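Local coordinates for protein bacteriohemerythrin (Methylococcus capsulatus, PDB 4XPX) that binds oxygen at a site containing two iron atoms, and may store it or deliver it to oxygen-requiring enzymes, at residues A[51-54]-A[55-58]; A[59-62]-A[63-67]. All coordinates share one frame; numbering follows the deposited sequence.

Interaction 1 (A[51-54]-A[55-58]); sequences IDYV and VMHF. With FE2 (Fe (II) ion), chain C.
The methyl CE of Met-56 sits over one face of the Tyr-53 ring, 3.7 Å from its centroid. Its approach is off-centre, closest to CE1, and SD stands farther out above the same ring in a Met-aromatic contact. Two bends in the methionine chain, chi2 -81° and chi3 -61°, fold the methyl back onto the ring. One residue on, a second CH-pi contact forms: CG1 of Val-54 lies over a face of Phe-58, 3.5 Å from CZ, the two side chains running side by side. These i to i+3 and i to i+4 pairs belong to helix 40-67 of the hemerythrin four-helix bundle, its turns held by bonds such as Phe-58 N to Val-54 O (2.9 Å). On the same turn, His-57 NE2 binds an iron ion at 2.1 Å, in a shell that also includes His-21, Glu-61 and Asp-121. Farther out, Gln-20 accepts a hydrogen bond from His-57 ND1, so the imidazole is held at both nitrogens, which probably limits its rotation. Tyr-53 packs on helix 15-34, while Phe-58 stacks with His-80, a ligand of the other iron. Were Phe-58 an alanine, Val-54 CG1 and the His-80 ring would probably lose their aromatic partner.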
loop_
_atom_site.group_PDB
_atom_site.type_symbol
_atom_site.label_atom_id
_atom_site.label_comp_id
_atom_site.label_asym_id
_atom_site.label_seq_id
_atom_site.Cartn_x
_atom_site.Cartn_y
_atom_site.Cartn_z
ATOM N N ILE A 51 5.562 1.647 5.179
ATOM C CA ILE A 51 6.234 1.148 3.985
ATOM C C ILE A 51 6.668 -0.279 4.208
ATOM O O ILE A 51 6.566 -1.135 3.306
ATOM C CB ILE A 51 7.399 2.075 3.611
ATOM C CG1 ILE A 51 6.834 3.396 3.055
ATOM C CG2 ILE A 51 8.308 1.405 2.598
ATOM C CD1 ILE A 51 7.786 4.487 2.871
ATOM N N ASP A 52 7.199 -0.636 5.398
ATOM C CA ASP A 52 7.556 -2.013 5.653
ATOM C C ASP A 52 6.380 -2.943 5.454
ATOM O O ASP A 52 6.499 -4.035 4.849
ATOM C CB ASP A 52 8.123 -2.147 7.084
ATOM C CG ASP A 52 8.784 -3.451 7.311
ATOM O OD1 ASP A 52 9.891 -3.631 6.756
ATOM O OD2 ASP A 52 8.201 -4.387 7.946
ATOM N N TYR A 53 5.217 -2.529 5.956
ATOM C CA TYR A 53 4.031 -3.364 5.857
ATOM C C TYR A 53 3.579 -3.494 4.426
ATOM O O TYR A 53 3.188 -4.621 3.979
ATOM C CB TYR A 53 2.912 -2.808 6.769
ATOM C CG TYR A 53 1.813 -3.795 6.864
ATOM C CD1 TYR A 53 1.875 -4.809 7.762
ATOM C CD2 TYR A 53 0.704 -3.736 6.038
ATOM C CE1 TYR A 53 0.879 -5.794 7.843
ATOM C CE2 TYR A 53 -0.287 -4.695 6.088
ATOM C CZ TYR A 53 -0.223 -5.686 6.968
ATOM O OH TYR A 53 -1.222 -6.617 7.010
ATOM N N VAL A 54 3.553 -2.396 3.667
ATOM C CA VAL A 54 3.172 -2.435 2.266
ATOM C C VAL A 54 4.078 -3.412 1.495
ATOM O O VAL A 54 3.589 -4.244 0.681
ATOM C CB VAL A 54 3.182 -1.060 1.657
ATOM C CG1 VAL A 54 3.013 -1.115 0.125
ATOM C CG2 VAL A 54 2.034 -0.225 2.254
ATOM N N VAL A 55 5.375 -3.344 1.700
ATOM C CA VAL A 55 6.286 -4.264 1.001
ATOM C C VAL A 55 5.965 -5.690 1.362
ATOM O O VAL A 55 5.989 -6.572 0.452
ATOM C CB VAL A 55 7.718 -3.852 1.282
ATOM C CG1 VAL A 55 8.723 -4.973 0.899
ATOM C CG2 VAL A 55 8.092 -2.563 0.690
ATOM N N MET A 56 5.672 -5.968 2.602
ATOM C CA MET A 56 5.316 -7.305 3.002
ATOM C C MET A 56 4.021 -7.756 2.358
ATOM O O MET A 56 3.906 -8.927 1.876
ATOM C CB MET A 56 5.220 -7.356 4.525
ATOM C CG MET A 56 4.948 -8.717 5.077
ATOM S SD MET A 56 3.204 -9.143 4.983
ATOM C CE MET A 56 2.413 -7.900 5.966
ATOM N N HIS A 57 3.029 -6.870 2.262
ATOM C CA HIS A 57 1.783 -7.164 1.597
ATOM C C HIS A 57 2.049 -7.533 0.124
ATOM O O HIS A 57 1.463 -8.516 -0.419
ATOM C CB HIS A 57 0.868 -5.956 1.698
ATOM C CG HIS A 57 -0.327 -6.054 0.779
ATOM N ND1 HIS A 57 -1.239 -7.082 0.828
ATOM C CD2 HIS A 57 -0.710 -5.280 -0.269
ATOM C CE1 HIS A 57 -2.134 -6.904 -0.159
ATOM N NE2 HIS A 57 -1.832 -5.821 -0.847
ATOM N N PHE A 58 2.846 -6.740 -0.553
ATOM C CA PHE A 58 3.154 -7.028 -1.955
ATOM C C PHE A 58 3.781 -8.385 -2.076
ATOM O O PHE A 58 3.448 -9.156 -3.024
ATOM C CB PHE A 58 4.069 -5.954 -2.536
ATOM C CG PHE A 58 3.397 -4.582 -2.710
ATOM C CD1 PHE A 58 4.230 -3.512 -3.027
ATOM C CD2 PHE A 58 2.044 -4.393 -2.633
ATOM C CE1 PHE A 58 3.695 -2.254 -3.258
ATOM C CE2 PHE A 58 1.566 -3.115 -2.864
ATOM C CZ PHE A 58 2.346 -2.073 -3.199
HETATM FE FE FE2 C . -3.002 -5.247 -2.558
HETATM O O HOH W 1 -1.491 -4.567 -3.649
HETATM O O HOH W 2 -2.684 -2.787 -2.139
#

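Interaction 2 (A[59-62]-A[63-67]); sequences KSEE and TEMQK. With FE2 (Fe (II) ion), chain C; FE2 (Fe (II) ion), chain B.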
loop_
_atom_site.group_PDB
_atom_site.type_symbol
_atom_site.label_atom_id
_atom_site.label_comp_id
_atom_site.label_asym_id
_atom_site.label_seq_id
_atom_site.Cartn_x
_atom_site.Cartn_y
_atom_site.Cartn_z
ATOM N N LYS A 59 4.706 -8.734 -1.219
ATOM C CA LYS A 59 5.351 -10.057 -1.245
ATOM C C LYS A 59 4.318 -11.122 -1.037
ATOM O O LYS A 59 4.420 -12.221 -1.650
ATOM C CB LYS A 59 6.466 -10.106 -0.232
ATOM C CG LYS A 59 7.675 -9.338 -0.571
ATOM C CD LYS A 59 8.669 -9.473 0.605
ATOM C CE LYS A 59 9.914 -8.666 0.370
ATOM N NZ LYS A 59 10.609 -8.898 1.696
ATOM N N SER A 60 3.372 -10.902 -0.153
ATOM C CA SER A 60 2.352 -11.897 0.096
ATOM C C SER A 60 1.501 -12.149 -1.121
ATOM O O SER A 60 1.248 -13.334 -1.512
ATOM C CB SER A 60 1.453 -11.444 1.232
ATOM O OG SER A 60 2.117 -11.219 2.477
ATOM N N GLU A 61 1.033 -11.086 -1.767
ATOM C CA GLU A 61 0.254 -11.234 -2.985
ATOM C C GLU A 61 1.128 -11.910 -4.065
ATOM O O GLU A 61 0.610 -12.807 -4.808
ATOM C CB GLU A 61 -0.180 -9.880 -3.562
ATOM C CG GLU A 61 -1.300 -9.206 -2.780
ATOM C CD GLU A 61 -1.800 -7.957 -3.497
ATOM O OE1 GLU A 61 -1.195 -7.560 -4.474
ATOM O OE2 GLU A 61 -2.857 -7.419 -3.010
ATOM N N GLU A 62 2.349 -11.504 -4.219
ATOM C CA GLU A 62 3.193 -12.038 -5.313
ATOM C C GLU A 62 3.451 -13.493 -5.110
ATOM O O GLU A 62 3.437 -14.268 -6.114
ATOM C CB GLU A 62 4.499 -11.255 -5.381
ATOM C CG GLU A 62 4.286 -9.858 -5.914
ATOM C CD GLU A 62 5.420 -8.897 -5.629
ATOM O OE1 GLU A 62 6.603 -9.374 -5.420
ATOM O OE2 GLU A 62 5.234 -7.647 -5.670
ATOM N N THR A 63 3.724 -13.943 -3.910
ATOM C CA THR A 63 3.978 -15.356 -3.671
ATOM C C THR A 63 2.773 -16.144 -4.041
ATOM O O THR A 63 2.905 -17.238 -4.730
ATOM C CB THR A 63 4.362 -15.599 -2.198
ATOM O OG1 THR A 63 5.563 -14.882 -1.871
ATOM C CG2 THR A 63 4.550 -17.064 -1.907
ATOM N N GLU A 64 1.593 -15.731 -3.669
ATOM C CA GLU A 64 0.396 -16.466 -3.995
ATOM C C GLU A 64 0.107 -16.443 -5.473
ATOM O O GLU A 64 -0.237 -17.508 -6.059
ATOM C CB GLU A 64 -0.759 -15.915 -3.183
ATOM C CG GLU A 64 -0.745 -16.164 -1.704
ATOM C CD GLU A 64 -0.494 -17.577 -1.291
ATOM O OE1 GLU A 64 -1.309 -18.352 -1.759
ATOM O OE2 GLU A 64 0.518 -17.924 -0.592
ATOM N N MET A 65 0.186 -15.310 -6.103
ATOM C CA MET A 65 -0.016 -15.236 -7.529
ATOM C C MET A 65 0.942 -16.144 -8.289
ATOM O O MET A 65 0.510 -16.882 -9.231
ATOM C CB MET A 65 0.162 -13.805 -8.051
ATOM C CG MET A 65 -1.011 -12.887 -7.722
ATOM S SD MET A 65 -0.852 -11.238 -8.506
ATOM C CE MET A 65 0.415 -10.435 -7.455
ATOM N N GLN A 66 2.244 -16.120 -7.837
ATOM C CA GLN A 66 3.114 -16.841 -8.774
ATOM C C GLN A 66 2.966 -18.340 -8.549
ATOM O O GLN A 66 2.945 -19.126 -9.532
ATOM C CB GLN A 66 4.573 -16.413 -8.606
ATOM C CG GLN A 66 5.519 -17.007 -9.636
ATOM C CD GLN A 66 6.916 -16.433 -9.546
ATOM O OE1 GLN A 66 7.168 -15.513 -8.766
ATOM N NE2 GLN A 66 7.833 -16.974 -10.343
ATOM N N LYS A 67 2.720 -18.772 -7.320
ATOM C CA LYS A 67 2.564 -20.206 -6.998
ATOM C C LYS A 67 1.383 -20.760 -7.661
ATOM O O LYS A 67 1.400 -21.966 -8.060
ATOM C CB LYS A 67 2.391 -20.301 -5.506
ATOM C CG LYS A 67 1.992 -21.540 -4.930
ATOM C CD LYS A 67 1.985 -21.317 -3.376
ATOM C CE LYS A 67 1.967 -22.646 -2.653
ATOM N NZ LYS A 67 2.873 -23.754 -3.279
HETATM FE FE FE2 C . -3.002 -5.247 -2.558
HETATM FE FE FE2 B . -1.440 -5.730 -5.604
HETATM O O HOH W 3 2.063 -15.509 0.507
HETATM O O HOH W 4 6.432 -14.512 -6.318
HETATM O O HOH W 1 -1.491 -4.567 -3.649
HETATM O O HOH W 2 -2.684 -2.787 -2.139
#
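The carbonyl oxygen of Lys-59 is gripped twice by Thr-63, whose N and OG1 each donate to Lys-59 O at 2.9 Å. The two donors arrive from opposite faces of the carbonyl plane, each tilted 30° from it. With OG1 beside its own backbone N (chi1 -61°), the threonine hydroxyl turns back along the helix to the oxygen its amide already uses. Farther round, water 3 donates both to Ser-60 O and to Glu-64 OE2, joining a backbone acceptor to a carboxylate one turn on. Water 4 makes a similar bridge, donating to Gln-66 OE1 at 2.7 Å and only weakly to Glu-62 O. All this lies in the last turns of helix 40-67 in the hemerythrin four-helix bundle; Glu-61 is on the side of this helix that faces the irons. Its carboxylate bridges the two irons, OE1 binding one at 2.2 Å and OE2 the other, also at 2.2 Å. Water 1 is bound to both metals as well. Nearer the backbone, CE of Met-65 packs 4.0 Å from Glu-61 CB, the methionine chain bending at chi3 (-76°) to bring the methyl back toward Glu-61. Tyr-124 adds a hydrogen bond to Glu-61 OE2, and Met-65 also touches Tyr-124 and His-76. Glu-62 acts in the second shell: its OE2 is hydrogen-bonded to ND1 of His-80, whose NE2 holds the iron bound by Glu-61 OE1.

Interactions 1 and 2 follow one another along helix 40-67, their centres 13 Å apart, and meet chemically at the di-iron site. Each supplies a ligand one helical turn from the other: His-57 NE2 and Glu-61 OE2 bind the same iron, and the glutamate extends the connection to the second metal. Water 1, 2.0 Å from the iron shared by His-57 and Glu-61 and 2.3 Å from the other iron, bridges the two metals and so is common to the surroundings of both interactions. A side chain adds a direct tie: Ser-60 OG is hydrogen-bonded to the backbone O of Met-56. Both contacts also reach His-80, through the Phe-58 ring in 51-58 and the Glu-62 carboxylate in 59-67.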